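PDB 5NDX: glycosyl hydrolase, which probably hydrolyses O-glycosidic bonds as a glycoside hydrolase of family 39 and is the bacterial orthologue of human alpha-L-iduronidase. Local coordinates for residues V455-S463 with V472-E480; V525-P535 with C605-L616. The protein carries 2 engineered substitutions. All coordinates share one frame; numbering follows the deposited sequence.

Contact 1. Residues V455-S463 with V472-E480; sequences VWEAQRDES and VGAPPAPTE. With SO4 (sulfate ion), chain D.
The methyl of Ala474 sits over the face of the Trp456 indole, a CH-pi contact within a helix-loop-helix excursion between strands 436-445 and 493-503 of the large mixed beta sheet, where the loop folds back on the end of helix 452-457. Ala474 CB stands 3.6 Å from the centroid of the six-membered ring of Trp456, nearly on the ring normal. Holding CG anti to the backbone N (chi1 177°) sends the indole out past Pro475, the two side chains running in opposite directions. Trp456 NE1 donates to Pro475 O at 2.7 Å, with the oxygen in the ring plane but the donor above the carbonyl plane. A leucine in place of Trp456 would probably leave the Pro475 carbonyl without this donor and open a gap beside the Ala474 methyl. Trp320 stacks on the same indole, and Phe329 meets it edge-to-face.

Asp461 N makes an almost straight bond (177°) to Val472 O, 2.8 Å away. The Asp461 carboxylate lies against Pro475, with CG 3.9 Å from Pro475 CA. Its OD1 accepts from Ser463 N, which closes an Asx turn, and from Ser463 OG on the same face of the carboxylate. Glu462 crosses the N-cap residue Thr479 at about a right angle, its OE1 3.4 Å from Thr479 CG2. A water lies 2.7 Å from Glu462 OE2 and 2.6 Å from Thr479 OG1.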
loop_
_atom_site.group_PDB
_atom_site.type_symbol
_atom_site.label_atom_id
_atom_site.label_comp_id
_atom_site.label_asym_id
_atom_site.label_seq_id
_atom_site.Cartn_x
_atom_site.Cartn_y
_atom_site.Cartn_z
ATOM N N VAL A 455 -3.618 -17.870 13.734
ATOM C CA VAL A 455 -4.674 -18.838 13.534
ATOM C C VAL A 455 -4.107 -20.070 12.807
ATOM O O VAL A 455 -4.394 -21.187 13.170
ATOM C CB VAL A 455 -5.849 -18.206 12.775
ATOM C CG1 VAL A 455 -6.845 -19.278 12.381
ATOM C CG2 VAL A 455 -6.533 -17.170 13.657
ATOM N N TRP A 456 -3.368 -19.829 11.729
ATOM C CA TRP A 456 -2.735 -20.871 10.962
ATOM C C TRP A 456 -1.774 -21.735 11.784
ATOM O O TRP A 456 -1.801 -22.969 11.660
ATOM C CB TRP A 456 -1.956 -20.231 9.819
ATOM C CG TRP A 456 -1.168 -21.182 8.941
ATOM C CD1 TRP A 456 -1.663 -22.176 8.135
ATOM C CD2 TRP A 456 0.250 -21.191 8.763
ATOM N NE1 TRP A 456 -0.646 -22.776 7.456
ATOM C CE2 TRP A 456 0.541 -22.188 7.815
ATOM C CE3 TRP A 456 1.301 -20.447 9.310
ATOM C CZ2 TRP A 456 1.862 -22.480 7.409
ATOM C CZ3 TRP A 456 2.613 -20.726 8.905
ATOM C CH2 TRP A 456 2.876 -21.725 7.943
ATOM N N GLU A 457 -0.949 -21.099 12.623
ATOM C CA GLU A 457 -0.006 -21.837 13.446
ATOM C C GLU A 457 -0.754 -22.760 14.407
ATOM O O GLU A 457 -0.254 -23.796 14.759
ATOM C CB GLU A 457 0.917 -20.906 14.260
ATOM C CG GLU A 457 1.986 -20.257 13.419
ATOM C CD GLU A 457 2.942 -19.342 14.204
ATOM O OE1 GLU A 457 3.236 -19.572 15.408
ATOM O OE2 GLU A 457 3.401 -18.381 13.567
ATOM N N ALA A 458 -1.944 -22.365 14.841
ATOM C CA ALA A 458 -2.732 -23.205 15.772
ATOM C C ALA A 458 -3.579 -24.243 15.013
ATOM O O ALA A 458 -4.209 -25.063 15.653
ATOM C CB ALA A 458 -3.623 -22.352 16.693
ATOM N N GLN A 459 -3.621 -24.219 13.685
ATOM C CA GLN A 459 -4.415 -25.205 12.960
ATOM C C GLN A 459 -3.659 -26.549 12.924
ATOM O O GLN A 459 -2.474 -26.571 12.576
ATOM C CB GLN A 459 -4.693 -24.743 11.534
ATOM C CG GLN A 459 -5.783 -23.700 11.431
ATOM C CD GLN A 459 -5.939 -23.128 10.040
ATOM O OE1 GLN A 459 -5.052 -23.201 9.202
ATOM N NE2 GLN A 459 -7.064 -22.524 9.809
ATOM N N ARG A 460 -4.333 -27.652 13.247
ATOM C CA ARG A 460 -3.680 -28.981 13.181
ATOM C C ARG A 460 -3.505 -29.390 11.733
ATOM O O ARG A 460 -4.433 -29.260 10.927
ATOM C CB ARG A 460 -4.445 -30.052 13.954
ATOM C CG ARG A 460 -3.730 -31.433 14.100
ATOM C CD ARG A 460 -4.546 -32.385 14.994
ATOM N NE ARG A 460 -5.930 -32.525 14.476
ATOM C CZ ARG A 460 -7.049 -31.896 14.915
ATOM N NH1 ARG A 460 -7.045 -31.043 15.947
ATOM N NH2 ARG A 460 -8.221 -32.136 14.306
ATOM N N ASP A 461 -2.289 -29.809 11.384
ATOM C CA ASP A 461 -2.000 -30.261 10.038
ATOM C C ASP A 461 -2.587 -31.648 9.946
ATOM O O ASP A 461 -2.146 -32.581 10.648
ATOM C CB ASP A 461 -0.500 -30.273 9.793
ATOM C CG ASP A 461 -0.137 -30.678 8.408
ATOM O OD1 ASP A 461 -1.004 -31.201 7.673
ATOM O OD2 ASP A 461 1.064 -30.505 8.079
ATOM N N GLU A 462 -3.605 -31.784 9.119
ATOM C CA GLU A 462 -4.342 -33.055 9.044
ATOM C C GLU A 462 -3.594 -34.133 8.267
ATOM O O GLU A 462 -3.911 -35.296 8.427
ATOM C CB GLU A 462 -5.758 -32.856 8.494
ATOM C CG GLU A 462 -6.681 -32.267 9.574
ATOM C CD GLU A 462 -8.057 -31.896 9.033
ATOM O OE1 GLU A 462 -8.465 -32.437 7.980
ATOM O OE2 GLU A 462 -8.721 -31.057 9.654
ATOM N N SER A 463 -2.595 -33.744 7.471
ATOM C CA SER A 463 -1.735 -34.706 6.823
ATOM C C SER A 463 -0.848 -35.490 7.820
ATOM O O SER A 463 -0.159 -36.402 7.404
ATOM C CB SER A 463 -0.882 -34.043 5.735
ATOM O OG SER A 463 0.097 -33.167 6.256
ATOM N N VAL A 472 1.118 -31.626 14.668
ATOM C CA VAL A 472 1.792 -30.346 14.416
ATOM C C VAL A 472 0.794 -29.378 13.793
ATOM O O VAL A 472 -0.298 -29.784 13.345
ATOM C CB VAL A 472 3.015 -30.481 13.473
ATOM C CG1 VAL A 472 4.011 -31.517 13.998
ATOM C CG2 VAL A 472 2.636 -30.808 12.033
ATOM N N GLY A 473 1.198 -28.115 13.746
ATOM C CA GLY A 473 0.377 -27.027 13.283
ATOM C C GLY A 473 0.852 -26.508 11.957
ATOM O O GLY A 473 1.605 -27.164 11.301
ATOM N N ALA A 474 0.350 -25.351 11.540
ATOM C CA ALA A 474 0.859 -24.672 10.383
ATOM C C ALA A 474 0.808 -25.522 9.085
ATOM O O ALA A 474 1.820 -25.684 8.396
ATOM C CB ALA A 474 2.285 -24.186 10.679
ATOM N N PRO A 475 -0.370 -26.055 8.744
ATOM C CA PRO A 475 -0.450 -26.924 7.573
ATOM C C PRO A 475 -0.008 -26.214 6.300
ATOM O O PRO A 475 -0.476 -25.097 6.024
ATOM C CB PRO A 475 -1.935 -27.292 7.488
ATOM C CG PRO A 475 -2.630 -26.271 8.295
ATOM C CD PRO A 475 -1.678 -25.887 9.381
ATOM N N PRO A 476 0.928 -26.823 5.559
ATOM C CA PRO A 476 1.282 -26.201 4.298
ATOM C C PRO A 476 0.220 -26.322 3.238
ATOM O O PRO A 476 0.188 -25.492 2.380
ATOM C CB PRO A 476 2.608 -26.876 3.894
ATOM C CG PRO A 476 2.831 -27.986 4.842
ATOM C CD PRO A 476 1.988 -27.747 6.060
ATOM N N ALA A 477 -0.694 -27.293 3.337
ATOM C CA ALA A 477 -1.859 -27.352 2.471
ATOM C C ALA A 477 -3.139 -27.408 3.300
ATOM O O ALA A 477 -3.723 -28.472 3.491
ATOM C CB ALA A 477 -1.742 -28.573 1.544
ATOM N N PRO A 478 -3.622 -26.239 3.764
ATOM C CA PRO A 478 -4.787 -26.274 4.638
ATOM C C PRO A 478 -5.986 -26.884 3.931
ATOM O O PRO A 478 -6.067 -26.804 2.685
ATOM C CB PRO A 478 -5.047 -24.795 4.905
ATOM C CG PRO A 478 -3.681 -24.160 4.802
ATOM C CD PRO A 478 -3.031 -24.895 3.689
ATOM N N THR A 479 -6.924 -27.420 4.716
ATOM C CA THR A 479 -8.184 -27.901 4.163
ATOM C C THR A 479 -9.041 -26.702 3.784
ATOM O O THR A 479 -8.752 -25.554 4.168
ATOM C CB THR A 479 -8.973 -28.747 5.160
ATOM O OG1 THR A 479 -9.312 -27.940 6.306
ATOM C CG2 THR A 479 -8.148 -30.025 5.641
ATOM N N GLU A 480 -10.111 -26.958 3.038
ATOM C CA GLU A 480 -11.056 -25.907 2.729
ATOM C C GLU A 480 -11.553 -25.233 4.003
ATOM O O GLU A 480 -11.554 -24.005 4.076
ATOM C CB GLU A 480 -12.234 -26.422 1.895
ATOM C CG GLU A 480 -13.238 -25.323 1.600
ATOM C CD GLU A 480 -14.401 -25.739 0.661
ATOM O OE1 GLU A 480 -14.445 -26.902 0.214
ATOM O OE2 GLU A 480 -15.259 -24.870 0.369
HETATM S S SO4 D . -10.720 -30.468 1.920
HETATM O O1 SO4 D . -10.249 -31.521 2.862
HETATM O O2 SO4 D . -11.672 -29.591 2.628
HETATM O O3 SO4 D . -9.582 -29.658 1.400
HETATM O O4 SO4 D . -11.426 -31.099 0.774
HETATM O O HOH W 1 -0.560 -33.149 12.738
HETATM O O HOH W 2 -0.946 -29.778 5.216
HETATM O O HOH W 3 2.911 -28.824 9.210
HETATM O O HOH W 4 -10.167 -29.184 8.432
#

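Contact 2. Residues V525-P535 with C605-L616; sequences VPDVGVPPAAP and CARDAFGRRSEL. Unlike the reference sequence in segment 525-535: Ala534 (reference Thr). Unlike the reference sequence in segment 605-616: Arg607 (reference His). With SO4 (sulfate ion), chain H; SO4 (sulfate ion), chain G.
Ala606 turns its methyl to Pro532 and Pro535, where the linker after strand 518-526 runs along the beta hairpin of strands 601-607 and 618-620. The hairpin belongs to the C-terminal beta domain, probably fibronectin type III-like as in human iduronidase. Asp608 opens a type I turn ending at Gly611, and its carboxylate faces Arg612. Next in the turn, Ala609 CB packs on Val525 CG2 at 4.1 Å. The ring of Phe610 carries Asp527 CB over one face, 4.0 Å from the centroid and toward the rim.

Arg612 then joins both acids. Its chain bends at chi3 (-66°), bringing the guanidinium between them: side-on, NE and NH2 both donate to Asp608 OD2, NE at 2.8 Å; end-on, NH1 and NH2 both converge on Asp527 OD1, each at 2.8 Å. The Asp527 carboxylate is tilted 45° from the guanidinium plane. With Gly529 N closing an Asx turn, OD1 has three donors, while Asp527 OD2 pairs with Arg437. Two forked grips, each onto one oxygen near its plane, should leave the guanidinium little freedom to turn. Past Arg613, Ser614 packs CB 3.2 Å from Pro532 O, and its OG donates to Leu616 O at 2.7 Å.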
loop_
_atom_site.group_PDB
_atom_site.type_symbol
_atom_site.label_atom_id
_atom_site.label_comp_id
_atom_site.label_asym_id
_atom_site.label_seq_id
_atom_site.Cartn_x
_atom_site.Cartn_y
_atom_site.Cartn_z
ATOM N N VAL A 525 -18.463 8.315 13.629
ATOM C CA VAL A 525 -19.085 8.855 12.432
ATOM C C VAL A 525 -20.523 9.331 12.729
ATOM O O VAL A 525 -21.209 8.692 13.485
ATOM C CB VAL A 525 -19.071 7.865 11.269
ATOM C CG1 VAL A 525 -17.650 7.522 10.937
ATOM C CG2 VAL A 525 -19.842 6.591 11.562
ATOM N N PRO A 526 -20.958 10.462 12.134
ATOM C CA PRO A 526 -22.304 10.952 12.362
ATOM C C PRO A 526 -23.332 10.151 11.576
ATOM O O PRO A 526 -22.990 9.390 10.707
ATOM C CB PRO A 526 -22.247 12.399 11.869
ATOM C CG PRO A 526 -21.229 12.351 10.770
ATOM C CD PRO A 526 -20.172 11.393 11.302
ATOM N N ASP A 527 -24.591 10.302 11.943
ATOM C CA ASP A 527 -25.705 9.664 11.268
ATOM C C ASP A 527 -26.167 10.596 10.114
ATOM O O ASP A 527 -26.648 11.680 10.365
ATOM C CB ASP A 527 -26.831 9.433 12.279
ATOM C CG ASP A 527 -28.050 8.768 11.674
ATOM O OD1 ASP A 527 -28.052 8.404 10.500
ATOM O OD2 ASP A 527 -29.039 8.618 12.397
ATOM N N VAL A 528 -25.975 10.206 8.858
ATOM C CA VAL A 528 -26.417 11.083 7.766
ATOM C C VAL A 528 -27.940 10.933 7.501
ATOM O O VAL A 528 -28.435 11.570 6.651
ATOM C CB VAL A 528 -25.621 10.884 6.469
ATOM C CG1 VAL A 528 -24.131 11.098 6.726
ATOM C CG2 VAL A 528 -25.894 9.503 5.819
ATOM N N GLY A 529 -28.635 10.034 8.176
ATOM C CA GLY A 529 -30.061 9.969 8.073
ATOM C C GLY A 529 -30.635 8.997 7.062
ATOM O O GLY A 529 -31.829 8.756 7.103
ATOM N N VAL A 530 -29.812 8.435 6.167
ATOM C CA VAL A 530 -30.291 7.535 5.099
ATOM C C VAL A 530 -29.343 6.334 4.987
ATOM O O VAL A 530 -28.219 6.411 5.465
ATOM C CB VAL A 530 -30.339 8.269 3.725
ATOM C CG1 VAL A 530 -31.387 9.372 3.747
ATOM C CG2 VAL A 530 -29.025 8.908 3.354
ATOM N N PRO A 531 -29.773 5.255 4.327
ATOM C CA PRO A 531 -28.865 4.152 4.121
ATOM C C PRO A 531 -27.713 4.544 3.213
ATOM O O PRO A 531 -27.783 5.534 2.522
ATOM C CB PRO A 531 -29.743 3.067 3.459
ATOM C CG PRO A 531 -31.155 3.514 3.684
ATOM C CD PRO A 531 -31.078 5.008 3.670
ATOM N N PRO A 532 -26.612 3.810 3.281
ATOM C CA PRO A 532 -25.469 4.099 2.434
ATOM C C PRO A 532 -25.758 3.763 0.954
ATOM O O PRO A 532 -26.634 2.937 0.657
ATOM C CB PRO A 532 -24.426 3.126 2.961
ATOM C CG PRO A 532 -25.231 1.955 3.345
ATOM C CD PRO A 532 -26.503 2.500 3.929
ATOM N N ALA A 533 -24.995 4.378 0.071
ATOM C CA ALA A 533 -25.080 4.116 -1.332
ATOM C C ALA A 533 -24.657 2.671 -1.656
ATOM O O ALA A 533 -23.747 2.079 -1.056
ATOM C CB ALA A 533 -24.207 5.100 -2.086
ATOM N N ALA A 534 -25.365 2.097 -2.608
ATOM C CA ALA A 534 -25.086 0.759 -3.053
ATOM C C ALA A 534 -23.710 0.676 -3.723
ATOM O O ALA A 534 -23.211 1.659 -4.272
ATOM C CB ALA A 534 -26.192 0.272 -3.976
ATOM N N PRO A 535 -23.047 -0.471 -3.603
ATOM C CA PRO A 535 -21.782 -0.618 -4.338
ATOM C C PRO A 535 -22.010 -0.674 -5.857
ATOM O O PRO A 535 -23.119 -0.919 -6.278
ATOM C CB PRO A 535 -21.231 -1.967 -3.861
ATOM C CG PRO A 535 -22.197 -2.499 -2.896
ATOM C CD PRO A 535 -23.433 -1.674 -2.867
ATOM N N CYS A 605 -23.780 -5.987 -0.687
ATOM C CA CYS A 605 -24.519 -4.941 0.018
ATOM C C CYS A 605 -23.543 -4.087 0.801
ATOM O O CYS A 605 -22.576 -4.609 1.332
ATOM C CB CYS A 605 -25.526 -5.576 1.000
ATOM S SG CYS A 605 -26.596 -6.788 0.122
ATOM N N ALA A 606 -23.797 -2.788 0.896
ATOM C CA ALA A 606 -23.083 -1.931 1.816
ATOM C C ALA A 606 -23.906 -1.814 3.081
ATOM O O ALA A 606 -25.139 -1.898 3.011
ATOM C CB ALA A 606 -22.798 -0.573 1.217
ATOM N N ARG A 607 -23.213 -1.729 4.225
ATOM C CA ARG A 607 -23.805 -1.509 5.544
ATOM C C ARG A 607 -23.081 -0.368 6.230
ATOM O O ARG A 607 -21.856 -0.334 6.234
ATOM C CB ARG A 607 -23.716 -2.734 6.422
ATOM C CG ARG A 607 -24.822 -3.725 6.175
ATOM C CD ARG A 607 -25.134 -4.565 7.408
ATOM N NE ARG A 607 -26.059 -5.601 6.963
ATOM C CZ ARG A 607 -27.381 -5.475 6.899
ATOM N NH1 ARG A 607 -27.988 -4.375 7.329
ATOM N NH2 ARG A 607 -28.117 -6.478 6.422
ATOM N N ASP A 608 -23.828 0.592 6.747
ATOM C CA ASP A 608 -23.216 1.668 7.456
ATOM C C ASP A 608 -23.058 1.254 8.922
ATOM O O ASP A 608 -23.530 0.187 9.347
ATOM C CB ASP A 608 -23.964 2.980 7.279
ATOM C CG ASP A 608 -25.359 2.993 7.899
ATOM O OD1 ASP A 608 -25.684 2.145 8.751
ATOM O OD2 ASP A 608 -26.129 3.905 7.499
ATOM N N ALA A 609 -22.442 2.118 9.694
ATOM C CA ALA A 609 -22.168 1.778 11.088
ATOM C C ALA A 609 -23.437 1.807 11.968
ATOM O O ALA A 609 -23.417 1.316 13.090
ATOM C CB ALA A 609 -21.076 2.691 11.634
ATOM N N PHE A 610 -24.557 2.319 11.442
ATOM C CA PHE A 610 -25.819 2.283 12.153
ATOM C C PHE A 610 -26.615 1.013 11.823
ATOM O O PHE A 610 -27.746 0.932 12.175
ATOM C CB PHE A 610 -26.603 3.580 11.890
ATOM C CG PHE A 610 -25.832 4.793 12.285
ATOM C CD1 PHE A 610 -24.906 5.342 11.429
ATOM C CD2 PHE A 610 -25.946 5.318 13.557
ATOM C CE1 PHE A 610 -24.147 6.427 11.799
ATOM C CE2 PHE A 610 -25.166 6.395 13.945
ATOM C CZ PHE A 610 -24.269 6.939 13.065
ATOM N N GLY A 611 -26.013 0.032 11.151
ATOM C CA GLY A 611 -26.692 -1.174 10.739
ATOM C C GLY A 611 -27.585 -1.071 9.486
ATOM O O GLY A 611 -28.203 -2.041 9.134
ATOM N N ARG A 612 -27.638 0.061 8.792
ATOM C CA ARG A 612 -28.519 0.145 7.629
ATOM C C ARG A 612 -27.862 -0.434 6.371
ATOM O O ARG A 612 -26.727 -0.114 6.070
ATOM C CB ARG A 612 -28.950 1.582 7.381
ATOM C CG ARG A 612 -29.746 2.161 8.549
ATOM C CD ARG A 612 -30.036 3.646 8.355
ATOM N NE ARG A 612 -28.775 4.408 8.399
ATOM C CZ ARG A 612 -28.613 5.610 8.947
ATOM N NH1 ARG A 612 -29.606 6.250 9.528
ATOM N NH2 ARG A 612 -27.434 6.204 8.865
ATOM N N ARG A 613 -28.598 -1.263 5.658
ATOM C CA ARG A 613 -28.178 -1.845 4.391
ATOM C C ARG A 613 -28.451 -0.912 3.251
ATOM O O ARG A 613 -29.449 -0.229 3.256
ATOM C CB ARG A 613 -28.901 -3.161 4.116
ATOM C CG ARG A 613 -28.110 -4.022 3.144
ATOM C CD ARG A 613 -28.755 -5.356 2.721
ATOM N NE ARG A 613 -30.126 -5.371 2.195
ATOM C CZ ARG A 613 -30.615 -4.676 1.171
ATOM N NH1 ARG A 613 -29.895 -3.780 0.527
ATOM N NH2 ARG A 613 -31.877 -4.845 0.811
ATOM N N SER A 614 -27.573 -0.882 2.258
ATOM C CA SER A 614 -27.836 -0.102 1.040
ATOM C C SER A 614 -29.099 -0.717 0.458
ATOM O O SER A 614 -29.148 -1.940 0.311
ATOM C CB SER A 614 -26.699 -0.177 0.027
ATOM O OG SER A 614 -26.286 -1.510 -0.192
ATOM N N GLU A 615 -30.128 0.123 0.246
ATOM C CA GLU A 615 -31.466 -0.281 -0.304
ATOM C C GLU A 615 -31.382 -1.179 -1.568
ATOM O O GLU A 615 -32.190 -2.081 -1.781
ATOM C CB GLU A 615 -32.306 0.971 -0.612
ATOM C CG GLU A 615 -33.065 1.503 0.601
ATOM C CD GLU A 615 -33.526 2.944 0.430
ATOM O OE1 GLU A 615 -33.881 3.574 1.452
ATOM O OE2 GLU A 615 -33.527 3.456 -0.716
ATOM N N LEU A 616 -30.363 -0.908 -2.363
ATOM C CA LEU A 616 -29.974 -1.703 -3.482
ATOM C C LEU A 616 -28.724 -2.527 -3.023
ATOM O O LEU A 616 -27.787 -1.977 -2.439
ATOM C CB LEU A 616 -29.633 -0.698 -4.593
ATOM C CG LEU A 616 -29.466 -0.780 -6.136
ATOM C CD1 LEU A 616 -29.902 0.585 -6.660
ATOM C CD2 LEU A 616 -28.067 -1.110 -6.715
HETATM S S SO4 H . -27.746 4.369 -4.203
HETATM O O1 SO4 H . -28.019 5.093 -2.937
HETATM O O2 SO4 H . -28.743 4.786 -5.218
HETATM O O3 SO4 H . -26.387 4.729 -4.671
HETATM O O4 SO4 H . -27.866 2.906 -4.007
HETATM S S SO4 G . -31.472 -5.978 6.334
HETATM O O1 SO4 G . -32.543 -6.134 7.351
HETATM O O2 SO4 G . -30.657 -4.787 6.658
HETATM O O3 SO4 G . -30.615 -7.186 6.334
HETATM O O4 SO4 G . -32.075 -5.807 4.991
HETATM O O HOH W 5 -25.587 5.739 5.687
HETATM O O HOH W 6 -29.021 2.842 -0.485
#

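Overall arrangement
The chain begins with strand 4-10 of the large mixed sheet, then forms the eight-stranded parallel TIM barrel; both contacts come after it, away from the ligand pocket. Contact 1 closes a short loop: eight residues without helix or strand separate its segments, and it joins the end of helix 452-457 to the approach to helix 480-489. The chain then adds strands 493-503, 508-516 and 518-526 to the mixed sheet. Contact 2 opens as it leaves that sheet and closes 69 residues later, tying the end of strand 518-526 and the linker after it to the C-terminal hairpin. The two follow in series, neither nested nor crossed. The centres of contact 1 and contact 2 are about 38 Å apart.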